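Local coordinates for deoxyribodipyrimidine photo-lyase (Oryza sativa Japonica Group, PDB 3UMV), which uses 300–600 nm light and an FAD cofactor to split cyclobutane pyrimidine dimers in UV-damaged DNA back into separate pyrimidines, at residues Asn329-Gln334 with Gly433-Met438; Glu411-Thr416 with Trp439-Leu444. All coordinates share one frame; numbering follows the deposited sequence.

Contact 1 (Asn329-Gln334 with Gly433-Met438); sequences NFCYYQ and GYVGCM. With FAD (flavin-adenine dinucleotide), chain I.
Phe330 meets Val435 and Met438 where two helices of the all-helical FAD-binding domain of a photolyase cross almost at right angles. The axes of 329-333 and 433-438 pass 10.3 Å apart at 100°, a wide spacing that side chains from both helices fill. The tight spot is at Val435: its CG2 lies 3.6 Å from Phe330 CD2, approaching the ring obliquely, and 4.1 Å from Cys331 SG. With CG anti to the backbone N (chi1 177°), Phe330 carries its ring beyond Val435 to the next turn of the opposing helix, and there Phe330 CZ meets Met438 CE at 4.0 Å. Met438 reaches this methyl position through a chain bent about both its CB-CG and CG-SD bonds, and the two side chains cross at about a right angle. One face of the Phe330 ring is lined from within its own segment by Gln334 CB, 3.8 Å above the plane and offset toward the rim; Tyr337 adds a further contact to the side chain. Phe330, Cys331, Val435 and Met438 are all buried, and what meets across the contact is apolar.

The far side of 329-334 is looser. Tyr332 and Tyr333 stand clear of 433-438 and, like Gln334, are partly open to solvent; the two tyrosines pack on each other, with Tyr332 CD2 3.5 Å above the centre of the Tyr333 ring. Tyr333 OH is hydrogen-bonded to Ser178 O.

Segment 433-438 of helix 431-442 has a second tight face, turned to the cofactor. Gly433 and Gly436 have no side chains, and the flavin comes directly against their backbone: Gly436 CA is 3.5 Å from FAD C8, and Gly433 CA is 3.2 Å from FAD N5.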
# COMPACT_ATOMS: atom_id res chain seq x y z
N ASN A 329 9.78 -1.34 6.26
CA ASN A 329 10.85 -1.30 7.24
C ASN A 329 10.84 0.04 7.97
O ASN A 329 10.86 0.09 9.20
CB ASN A 329 12.19 -1.53 6.55
CG ASN A 329 13.37 -1.25 7.46
OD1 ASN A 329 13.95 -0.17 7.42
ND2 ASN A 329 13.72 -2.21 8.31
N PHE A 330 10.78 1.12 7.20
CA PHE A 330 10.87 2.44 7.80
C PHE A 330 9.67 2.74 8.68
O PHE A 330 9.82 3.16 9.83
CB PHE A 330 11.03 3.51 6.73
CG PHE A 330 11.05 4.90 7.28
CD1 PHE A 330 12.19 5.40 7.91
CD2 PHE A 330 9.94 5.71 7.18
CE1 PHE A 330 12.20 6.68 8.42
CE2 PHE A 330 9.96 7.01 7.70
CZ PHE A 330 11.08 7.49 8.31
N CYS A 331 8.47 2.54 8.16
CA CYS A 331 7.29 2.85 8.96
C CYS A 331 7.16 1.95 10.20
O CYS A 331 6.70 2.39 11.25
CB CYS A 331 6.02 2.81 8.11
SG CYS A 331 5.98 4.02 6.77
N TYR A 332 7.60 0.70 10.10
CA TYR A 332 7.52 -0.23 11.22
C TYR A 332 8.44 0.19 12.38
O TYR A 332 8.04 0.10 13.54
CB TYR A 332 7.84 -1.65 10.74
CG TYR A 332 7.81 -2.68 11.85
CD1 TYR A 332 6.59 -3.14 12.37
CD2 TYR A 332 8.98 -3.22 12.37
CE1 TYR A 332 6.55 -4.08 13.37
CE2 TYR A 332 8.94 -4.17 13.38
CZ TYR A 332 7.72 -4.59 13.87
OH TYR A 332 7.66 -5.53 14.87
N TYR A 333 9.64 0.67 12.06
CA TYR A 333 10.63 0.98 13.09
C TYR A 333 10.70 2.46 13.48
O TYR A 333 11.24 2.78 14.53
CB TYR A 333 12.04 0.51 12.69
CG TYR A 333 12.24 -0.98 12.75
CD1 TYR A 333 12.16 -1.67 13.96
CD2 TYR A 333 12.49 -1.72 11.60
CE1 TYR A 333 12.34 -3.04 14.02
CE2 TYR A 333 12.67 -3.10 11.65
CZ TYR A 333 12.59 -3.75 12.87
OH TYR A 333 12.77 -5.11 12.94
N GLN A 334 10.17 3.33 12.62
CA GLN A 334 10.15 4.77 12.88
C GLN A 334 8.71 5.23 13.12
O GLN A 334 7.96 5.47 12.16
CB GLN A 334 10.80 5.52 11.71
CG GLN A 334 10.79 7.07 11.82
CD GLN A 334 11.25 7.59 13.18
OE1 GLN A 334 10.44 7.78 14.09
NE2 GLN A 334 12.56 7.83 13.32
N GLY A 433 3.71 5.77 0.36
CA GLY A 433 3.34 7.17 0.17
C GLY A 433 4.04 8.08 1.16
O GLY A 433 4.59 9.12 0.79
N TYR A 434 4.01 7.69 2.43
CA TYR A 434 4.73 8.44 3.45
C TYR A 434 6.20 8.46 3.11
O TYR A 434 6.85 9.52 3.16
CB TYR A 434 4.52 7.81 4.83
CG TYR A 434 3.09 7.89 5.30
CD1 TYR A 434 2.30 6.76 5.37
CD2 TYR A 434 2.53 9.10 5.67
CE1 TYR A 434 0.99 6.83 5.79
CE2 TYR A 434 1.23 9.18 6.11
CZ TYR A 434 0.46 8.05 6.18
OH TYR A 434 -0.84 8.14 6.63
N VAL A 435 6.73 7.30 2.74
CA VAL A 435 8.16 7.20 2.44
C VAL A 435 8.55 7.98 1.17
O VAL A 435 9.61 8.60 1.14
CB VAL A 435 8.68 5.74 2.46
CG1 VAL A 435 10.13 5.63 1.92
CG2 VAL A 435 8.64 5.24 3.91
N GLY A 436 7.70 7.96 0.15
CA GLY A 436 7.94 8.74 -1.06
C GLY A 436 8.03 10.24 -0.77
O GLY A 436 8.94 10.93 -1.25
N CYS A 437 7.09 10.74 0.02
CA CYS A 437 7.09 12.15 0.41
C CYS A 437 8.33 12.47 1.25
O CYS A 437 8.98 13.51 1.04
CB CYS A 437 5.81 12.50 1.18
SG CYS A 437 4.33 12.45 0.13
N MET A 438 8.66 11.56 2.17
CA MET A 438 9.86 11.73 2.99
C MET A 438 11.15 11.66 2.16
O MET A 438 12.11 12.36 2.44
CB MET A 438 9.90 10.72 4.13
CG MET A 438 8.84 10.92 5.17
SD MET A 438 9.23 12.22 6.37
CE MET A 438 10.43 11.37 7.41
PA FAD I . 6.26 0.45 -11.12
O1A FAD I . 7.42 1.26 -11.61
O2A FAD I . 5.71 -0.53 -12.12
O5B FAD I . 6.71 -0.29 -9.78
C5B FAD I . 6.21 -1.56 -9.42
C4B FAD I . 6.01 -1.63 -7.90
O4B FAD I . 7.22 -1.39 -7.19
C3B FAD I . 5.06 -0.57 -7.40
O3B FAD I . 3.72 -0.97 -7.55
C2B FAD I . 5.45 -0.47 -5.96
O2B FAD I . 4.94 -1.59 -5.25
C1B FAD I . 6.95 -0.64 -6.03
N9A FAD I . 7.62 0.67 -6.08
C8A FAD I . 8.01 1.37 -7.19
N7A FAD I . 8.60 2.51 -6.77
C5A FAD I . 8.57 2.55 -5.41
C6A FAD I . 9.03 3.46 -4.44
N6A FAD I . 9.73 4.55 -4.77
N1A FAD I . 8.84 3.19 -3.11
C2A FAD I . 8.22 2.02 -2.72
N3A FAD I . 7.78 1.13 -3.67
C4A FAD I . 7.96 1.39 -4.98
N1 FAD I . 3.78 4.37 -3.87
C2 FAD I . 2.60 3.83 -3.43
O2 FAD I . 2.45 2.62 -3.57
N3 FAD I . 1.65 4.62 -2.82
C4 FAD I . 1.85 5.98 -2.66
O4 FAD I . 0.99 6.68 -2.13
C4X FAD I . 3.05 6.52 -3.11
N5 FAD I . 3.31 7.87 -2.99
C5X FAD I . 4.52 8.39 -3.42
C6 FAD I . 4.79 9.75 -3.27
C7 FAD I . 6.01 10.28 -3.71
C7M FAD I . 6.28 11.75 -3.52
C8 FAD I . 6.95 9.43 -4.30
C8M FAD I . 8.27 9.94 -4.79
C9 FAD I . 6.66 8.09 -4.45
C9A FAD I . 5.46 7.56 -4.01
N10 FAD I . 5.19 6.22 -4.17
C10 FAD I . 4.00 5.72 -3.71
C1' FAD I . 6.18 5.27 -4.82
C2' FAD I . 6.01 5.12 -6.37
O2' FAD I . 5.90 6.36 -7.07
C3' FAD I . 4.82 4.24 -6.78
O3' FAD I . 4.87 3.03 -6.07
C4' FAD I . 4.79 3.92 -8.28
O4' FAD I . 4.73 5.13 -9.02
C5' FAD I . 3.57 3.04 -8.55
O5' FAD I . 3.26 2.87 -9.91
P FAD I . 3.50 1.44 -10.61
O1P FAD I . 2.87 0.33 -9.79
O2P FAD I . 3.00 1.49 -12.02
O3P FAD I . 5.12 1.47 -10.56

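Contact 2 (Glu411-Thr416 with Trp439-Leu444); sequences EEALST and WSICGL
The backbone N-H of Ser415 gives a hydrogen bond to Glu411 O, 3.0 Å from N to O, across the helical turn that carries Ala413 and Leu414, and it is on these two residues that Ile441 of the other helix settles. Ile441 does most of the touching. Its CG1 lies anti to the carbonyl carbon and the chain is extended from there (chi2 174°), which drives CD1 onto the backbone of 411-416: CD1 is 3.7 Å from Ala413 O and 3.8 Å from Leu414 CA. The same methyl lies 4.1 Å from Ala413 CB. The other branch, CG2, lies 4.2 Å from Ala413 CB and 4.4 Å from Leu414 CB. Next to it, Leu414 CD2 meets Cys442 SG at 4.2 Å.

Across this buried patch the contacts are all van der Waals; nearby polar groups find partners beyond the two segments. The Glu411 carboxylate is held by Ser339 OG and Leu340 N, while Lys401 NZ bonds Ser440 O.

Ala413 also touches Ile403 of helix 393-405, which carries Trp399, a predicted electron-transfer tryptophan whose side chain is about 7 Å from that of Ile441. The arrangement is the packing of consecutive helices 410-424 and 431-442 in the helical FAD-binding domain of a photolyase.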
# COMPACT_ATOMS: atom_id res chain seq x y z
N GLU A 411 8.28 21.08 7.20
CA GLU A 411 7.15 20.40 7.85
C GLU A 411 5.81 20.71 7.15
O GLU A 411 5.00 19.80 6.93
CB GLU A 411 7.11 20.70 9.35
CG GLU A 411 5.95 20.02 10.13
CD GLU A 411 6.14 18.51 10.36
OE1 GLU A 411 5.21 17.87 10.90
OE2 GLU A 411 7.19 17.96 10.01
N GLU A 412 5.58 21.97 6.80
CA GLU A 412 4.40 22.35 6.02
C GLU A 412 4.39 21.67 4.65
O GLU A 412 3.34 21.23 4.18
CB GLU A 412 4.31 23.87 5.85
CG GLU A 412 3.13 24.32 4.99
CD GLU A 412 1.80 24.18 5.70
OE1 GLU A 412 1.81 24.00 6.94
OE2 GLU A 412 0.75 24.25 5.03
N ALA A 413 5.55 21.61 4.00
CA ALA A 413 5.66 20.93 2.71
C ALA A 413 5.27 19.45 2.84
O ALA A 413 4.48 18.93 2.04
CB ALA A 413 7.08 21.05 2.16
N LEU A 414 5.84 18.79 3.84
CA LEU A 414 5.60 17.37 4.08
C LEU A 414 4.11 17.12 4.33
O LEU A 414 3.52 16.19 3.77
CB LEU A 414 6.43 16.89 5.27
CG LEU A 414 6.52 15.41 5.59
CD1 LEU A 414 7.08 14.63 4.40
CD2 LEU A 414 7.42 15.24 6.82
N SER A 415 3.51 17.96 5.16
CA SER A 415 2.09 17.82 5.49
C SER A 415 1.22 17.98 4.25
O SER A 415 0.23 17.27 4.06
CB SER A 415 1.70 18.86 6.55
OG SER A 415 0.32 18.78 6.84
N THR A 416 1.58 18.93 3.41
CA THR A 416 0.79 19.19 2.20
C THR A 416 0.93 18.06 1.18
O THR A 416 -0.07 17.60 0.61
CB THR A 416 1.13 20.57 1.60
OG1 THR A 416 0.67 21.59 2.49
CG2 THR A 416 0.43 20.76 0.28
N TRP A 439 11.17 10.80 1.14
CA TRP A 439 12.36 10.75 0.29
C TRP A 439 12.56 12.11 -0.39
O TRP A 439 13.65 12.66 -0.46
CB TRP A 439 12.22 9.65 -0.77
CG TRP A 439 13.40 9.51 -1.70
CD1 TRP A 439 14.46 8.66 -1.57
CD2 TRP A 439 13.61 10.23 -2.93
NE1 TRP A 439 15.33 8.82 -2.62
CE2 TRP A 439 14.83 9.77 -3.47
CE3 TRP A 439 12.89 11.21 -3.61
CZ2 TRP A 439 15.34 10.27 -4.67
CZ3 TRP A 439 13.41 11.70 -4.81
CH2 TRP A 439 14.62 11.23 -5.32
N SER A 440 11.46 12.66 -0.89
CA SER A 440 11.49 13.87 -1.70
C SER A 440 11.84 15.09 -0.88
O SER A 440 12.67 15.91 -1.29
CB SER A 440 10.13 14.07 -2.36
OG SER A 440 9.84 12.96 -3.19
N ILE A 441 11.22 15.21 0.28
CA ILE A 441 11.23 16.46 1.01
C ILE A 441 12.31 16.45 2.11
O ILE A 441 12.87 17.49 2.42
CB ILE A 441 9.80 16.75 1.56
CG1 ILE A 441 8.87 17.05 0.38
CG2 ILE A 441 9.79 17.91 2.58
CD1 ILE A 441 7.43 17.21 0.74
N CYS A 442 12.62 15.26 2.63
CA CYS A 442 13.51 15.10 3.79
C CYS A 442 14.70 14.19 3.50
O CYS A 442 15.42 13.81 4.42
CB CYS A 442 12.75 14.55 4.99
SG CYS A 442 11.40 15.57 5.47
N GLY A 443 14.90 13.85 2.23
CA GLY A 443 16.01 13.03 1.80
C GLY A 443 16.08 11.63 2.39
O GLY A 443 17.14 11.03 2.44
N LEU A 444 14.94 11.12 2.85
CA LEU A 444 14.90 9.79 3.45
C LEU A 444 15.38 8.76 2.43
O LEU A 444 14.98 8.81 1.27
CB LEU A 444 13.47 9.45 3.91
CG LEU A 444 13.27 8.09 4.58
CD1 LEU A 444 14.14 7.97 5.82
CD2 LEU A 444 11.81 7.80 4.91

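Contacts 1 and 2 have centres 11 Å apart and share helix 431-442, with 433-438 serving contact 1 and 439-444, which runs past the helix, serving contact 2. They merge into one apolar core: Phe330 CE2 touches Leu444 CD2 at 3.4 Å, and Met438 SD lies 3.6 Å from Leu414 CD2. A probable hydrogen bond from Leu444 N to Met438 O, 3.1 Å, ties the turn after the helix to its body. The shared helix thus packs on helix 310-333 in contact 1 and on helix 410-424 in contact 2, and it also borders the flavin. Ser440 touches FAD as well, while the Ile441 side chain stays about 7 Å from the cofactor.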